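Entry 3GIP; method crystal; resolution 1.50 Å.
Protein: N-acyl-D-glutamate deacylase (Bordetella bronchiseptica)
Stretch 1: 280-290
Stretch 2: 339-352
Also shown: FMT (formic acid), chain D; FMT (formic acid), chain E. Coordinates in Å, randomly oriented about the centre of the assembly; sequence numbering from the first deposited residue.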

# COMPACT_ATOMS: atom_id res chain seq x y z
N ASP A 280 -0.00 7.89 4.43
CA ASP A 280 0.95 6.81 4.57
C ASP A 280 2.24 7.13 3.83
O ASP A 280 2.27 8.00 2.96
CB ASP A 280 0.35 5.47 4.07
CG ASP A 280 -0.20 5.55 2.65
OD1 ASP A 280 0.60 5.60 1.69
OD2 ASP A 280 -1.44 5.56 2.49
N ILE A 281 3.31 6.46 4.23
CA ILE A 281 4.61 6.63 3.61
C ILE A 281 5.35 5.31 3.56
O ILE A 281 4.96 4.34 4.22
CB ILE A 281 5.53 7.62 4.41
CG1 ILE A 281 5.78 7.09 5.84
CG2 ILE A 281 4.92 9.00 4.46
CD1 ILE A 281 6.99 6.16 5.98
N TYR A 282 6.41 5.27 2.76
CA TYR A 282 7.31 4.13 2.72
C TYR A 282 8.59 4.81 3.22
O TYR A 282 8.82 5.99 2.94
CB TYR A 282 7.46 3.53 1.31
CG TYR A 282 7.59 4.51 0.17
CD1 TYR A 282 8.79 5.16 -0.08
CD2 TYR A 282 6.50 4.77 -0.66
CE1 TYR A 282 8.91 6.06 -1.14
CE2 TYR A 282 6.61 5.66 -1.72
CZ TYR A 282 7.82 6.30 -1.96
OH TYR A 282 7.93 7.18 -3.01
N PRO A 283 9.41 4.10 4.00
CA PRO A 283 10.65 4.65 4.56
C PRO A 283 11.87 4.79 3.65
O PRO A 283 12.92 4.24 3.95
CB PRO A 283 10.91 3.71 5.73
CG PRO A 283 10.51 2.38 5.15
CD PRO A 283 9.21 2.71 4.43
N TYR A 284 11.72 5.54 2.56
CA TYR A 284 12.81 5.76 1.61
C TYR A 284 12.70 7.16 1.00
O TYR A 284 11.59 7.68 0.82
CB TYR A 284 12.75 4.74 0.47
CG TYR A 284 12.76 3.30 0.91
CD1 TYR A 284 13.93 2.54 0.90
CD2 TYR A 284 11.58 2.67 1.30
CE1 TYR A 284 13.92 1.19 1.27
CE2 TYR A 284 11.56 1.33 1.67
CZ TYR A 284 12.73 0.60 1.65
OH TYR A 284 12.70 -0.74 1.99
N PRO A 285 13.84 7.78 0.67
CA PRO A 285 13.86 9.12 0.08
C PRO A 285 13.86 9.13 -1.45
O PRO A 285 14.27 10.10 -2.07
CB PRO A 285 15.14 9.71 0.65
CG PRO A 285 16.06 8.54 0.58
CD PRO A 285 15.20 7.38 1.10
N GLY A 286 13.40 8.03 -2.04
CA GLY A 286 13.32 7.94 -3.49
C GLY A 286 11.99 7.32 -3.85
O GLY A 286 11.52 6.42 -3.17
N SER A 287 11.37 7.82 -4.93
CA SER A 287 10.09 7.29 -5.38
C SER A 287 10.34 6.34 -6.54
O SER A 287 11.47 6.17 -6.98
CB SER A 287 9.18 8.44 -5.83
OG SER A 287 9.71 9.06 -6.99
N SER A 288 9.28 5.71 -7.04
CA SER A 288 9.43 4.81 -8.17
C SER A 288 8.10 4.67 -8.90
O SER A 288 7.08 4.37 -8.29
CB SER A 288 9.90 3.42 -7.71
OG SER A 288 10.14 2.58 -8.83
N THR A 289 8.12 4.92 -10.20
CA THR A 289 6.91 4.80 -11.00
C THR A 289 7.32 4.77 -12.46
O THR A 289 8.48 4.48 -12.77
CB THR A 289 5.93 5.98 -10.72
OG1 THR A 289 4.71 5.76 -11.43
CG2 THR A 289 6.54 7.30 -11.15
N ILE A 290 6.39 5.05 -13.36
CA ILE A 290 6.71 5.04 -14.77
C ILE A 290 7.77 6.09 -15.10
O ILE A 290 7.90 7.10 -14.40
CB ILE A 290 5.46 5.31 -15.62
CG1 ILE A 290 4.83 6.65 -15.22
CG2 ILE A 290 4.46 4.18 -15.40
CD1 ILE A 290 3.63 7.05 -16.07
N ALA A 339 8.71 2.37 -19.80
CA ALA A 339 9.68 1.99 -18.79
C ALA A 339 9.31 2.53 -17.42
O ALA A 339 8.32 3.24 -17.27
CB ALA A 339 11.06 2.51 -19.19
N GLY A 340 10.12 2.18 -16.43
CA GLY A 340 9.90 2.65 -15.08
C GLY A 340 11.23 3.14 -14.53
O GLY A 340 12.28 2.84 -15.11
N ALA A 341 11.19 3.90 -13.44
CA ALA A 341 12.41 4.42 -12.85
C ALA A 341 12.26 4.76 -11.38
O ALA A 341 11.15 4.82 -10.85
CB ALA A 341 12.86 5.66 -13.61
N ILE A 342 13.41 4.98 -10.74
CA ILE A 342 13.45 5.39 -9.35
C ILE A 342 13.93 6.83 -9.39
O ILE A 342 14.86 7.17 -10.15
CB ILE A 342 14.45 4.54 -8.52
CG1 ILE A 342 13.90 3.12 -8.36
CG2 ILE A 342 14.69 5.18 -7.15
CD1 ILE A 342 14.88 2.14 -7.75
N TYR A 343 13.29 7.68 -8.60
CA TYR A 343 13.60 9.10 -8.54
C TYR A 343 14.08 9.43 -7.13
O TYR A 343 13.30 9.46 -6.19
CB TYR A 343 12.34 9.91 -8.86
CG TYR A 343 11.75 9.59 -10.21
CD1 TYR A 343 12.23 10.20 -11.37
CD2 TYR A 343 10.72 8.66 -10.34
CE1 TYR A 343 11.70 9.89 -12.62
CE2 TYR A 343 10.18 8.34 -11.58
CZ TYR A 343 10.67 8.96 -12.72
OH TYR A 343 10.12 8.67 -13.95
N PHE A 344 15.38 9.67 -7.01
CA PHE A 344 15.99 10.01 -5.72
C PHE A 344 15.80 11.50 -5.52
O PHE A 344 16.69 12.30 -5.83
CB PHE A 344 17.47 9.62 -5.76
CG PHE A 344 17.69 8.15 -5.96
CD1 PHE A 344 17.49 7.26 -4.90
CD2 PHE A 344 18.05 7.65 -7.20
CE1 PHE A 344 17.65 5.89 -5.08
CE2 PHE A 344 18.21 6.27 -7.40
CZ PHE A 344 18.01 5.40 -6.33
N ALA A 345 14.64 11.89 -4.99
CA ALA A 345 14.33 13.30 -4.85
C ALA A 345 13.77 13.81 -3.53
O ALA A 345 13.33 14.95 -3.46
CB ALA A 345 13.37 13.71 -5.98
N MET A 346 13.79 12.99 -2.48
CA MET A 346 13.26 13.43 -1.20
C MET A 346 14.33 13.54 -0.12
O MET A 346 15.44 13.05 -0.27
CB MET A 346 12.15 12.49 -0.73
CG MET A 346 10.91 12.47 -1.63
SD MET A 346 10.90 11.13 -2.84
CE MET A 346 10.33 9.76 -1.83
N ASP A 347 13.96 14.21 0.98
CA ASP A 347 14.83 14.40 2.13
C ASP A 347 14.41 13.39 3.19
O ASP A 347 13.30 13.44 3.71
CB ASP A 347 14.67 15.83 2.66
CG ASP A 347 15.48 16.09 3.92
OD1 ASP A 347 16.23 15.20 4.37
OD2 ASP A 347 15.36 17.21 4.47
N GLU A 348 15.31 12.45 3.51
CA GLU A 348 15.00 11.42 4.49
C GLU A 348 14.51 11.99 5.82
O GLU A 348 13.66 11.40 6.48
CB GLU A 348 16.22 10.53 4.75
CG GLU A 348 15.90 9.30 5.59
CD GLU A 348 17.14 8.54 6.02
OE1 GLU A 348 18.08 8.43 5.20
OE2 GLU A 348 17.17 8.05 7.17
N ASP A 349 15.05 13.14 6.24
CA ASP A 349 14.61 13.71 7.50
C ASP A 349 13.14 14.10 7.42
O ASP A 349 12.42 14.03 8.42
CB ASP A 349 15.45 14.94 7.89
CG ASP A 349 16.87 14.58 8.27
OD1 ASP A 349 17.09 13.46 8.78
OD2 ASP A 349 17.76 15.43 8.09
N GLU A 350 12.70 14.51 6.24
CA GLU A 350 11.30 14.89 6.05
C GLU A 350 10.42 13.65 6.01
O GLU A 350 9.31 13.66 6.56
CB GLU A 350 11.13 15.70 4.77
CG GLU A 350 9.68 16.10 4.49
CD GLU A 350 9.59 17.37 3.67
OE1 GLU A 350 10.30 17.48 2.66
OE2 GLU A 350 8.79 18.25 4.04
N VAL A 351 10.89 12.59 5.36
CA VAL A 351 10.13 11.35 5.30
C VAL A 351 9.85 10.91 6.73
O VAL A 351 8.75 10.50 7.07
CB VAL A 351 10.93 10.23 4.59
CG1 VAL A 351 10.11 8.94 4.60
CG2 VAL A 351 11.26 10.63 3.17
N LYS A 352 10.88 11.01 7.57
CA LYS A 352 10.76 10.63 8.97
C LYS A 352 9.76 11.51 9.72
O LYS A 352 8.98 11.01 10.53
CB LYS A 352 12.14 10.69 9.64
CG LYS A 352 13.08 9.59 9.18
CD LYS A 352 14.46 9.73 9.82
CE LYS A 352 15.32 8.51 9.55
NZ LYS A 352 16.70 8.69 10.09
C FMT D . 5.79 6.85 -5.57
O1 FMT D . 6.59 5.99 -5.81
O2 FMT D . 5.79 7.43 -4.37
C FMT E . 6.70 9.89 -8.23
O1 FMT E . 7.83 9.87 -8.66
O2 FMT E . 5.75 10.52 -8.92

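The main link between the stretches is an antiparallel ladder, pairing Ser 287 with Tyr 343 through to Ile 290 with Gly 340. Together the stretches bury 754 Å², both sides summed. Backbone hydrogen bonds pair Ser 287 with Tyr 343: Ser 287 N gives to Tyr 343 O (2.8 Å), and Tyr 343 N gives to Ser 287 O (2.9 Å). Thr 289 and Ala 341 repeat the pattern. Thr 289 N donates to Ala 341 O at 3.1 Å, and Ala 341 N to Thr 289 O at 2.9 Å. Both amides and both carbonyls of each pair are thus satisfied within the ladder.

Ser 288 lies between these pairs, opposite Ile 342, and its amide points out of the ladder. There Ser 288 N donates to O1 of the chain D formic acid (3.0 Å). Tyr 282 OH donates to O2 of the same molecule at 2.5 Å, so the ligand, probably from the crystallisation liquor, satisfies two buried donors. A second formic acid, chain E, accepts from Ser 287 OG at 2.6 Å through its O1.

Ser 287, Thr 289, Ala 341 and Tyr 343 share one face of the sheet. The Tyr 343 side chain (chi1 m) runs along it past Thr 289, with Thr 289 CG2 3.8 Å from Tyr 343 CE2. Its hydroxyl reaches the first stretch's last residue: Tyr 343 OH donates to Ile 290 O at 2.8 Å. Thr 289 OG1 is satisfied elsewhere in the structure.

Beyond the ladder, Met 346 N donates to Pro 285 O (3.0 Å). Proline has no amide hydrogen to give, but its carbonyl still accepts. Gly 286 CA packs close to Tyr 343 O (3.1 Å); a CB there would crowd Phe 344 CD1.

Apolar packing completes the contact. Met 346 CE lies 4.0 Å from Tyr 282 CE1. Buried Val 351 points toward the first stretch, its CG1 4.4 Å from Ile 281 CD1.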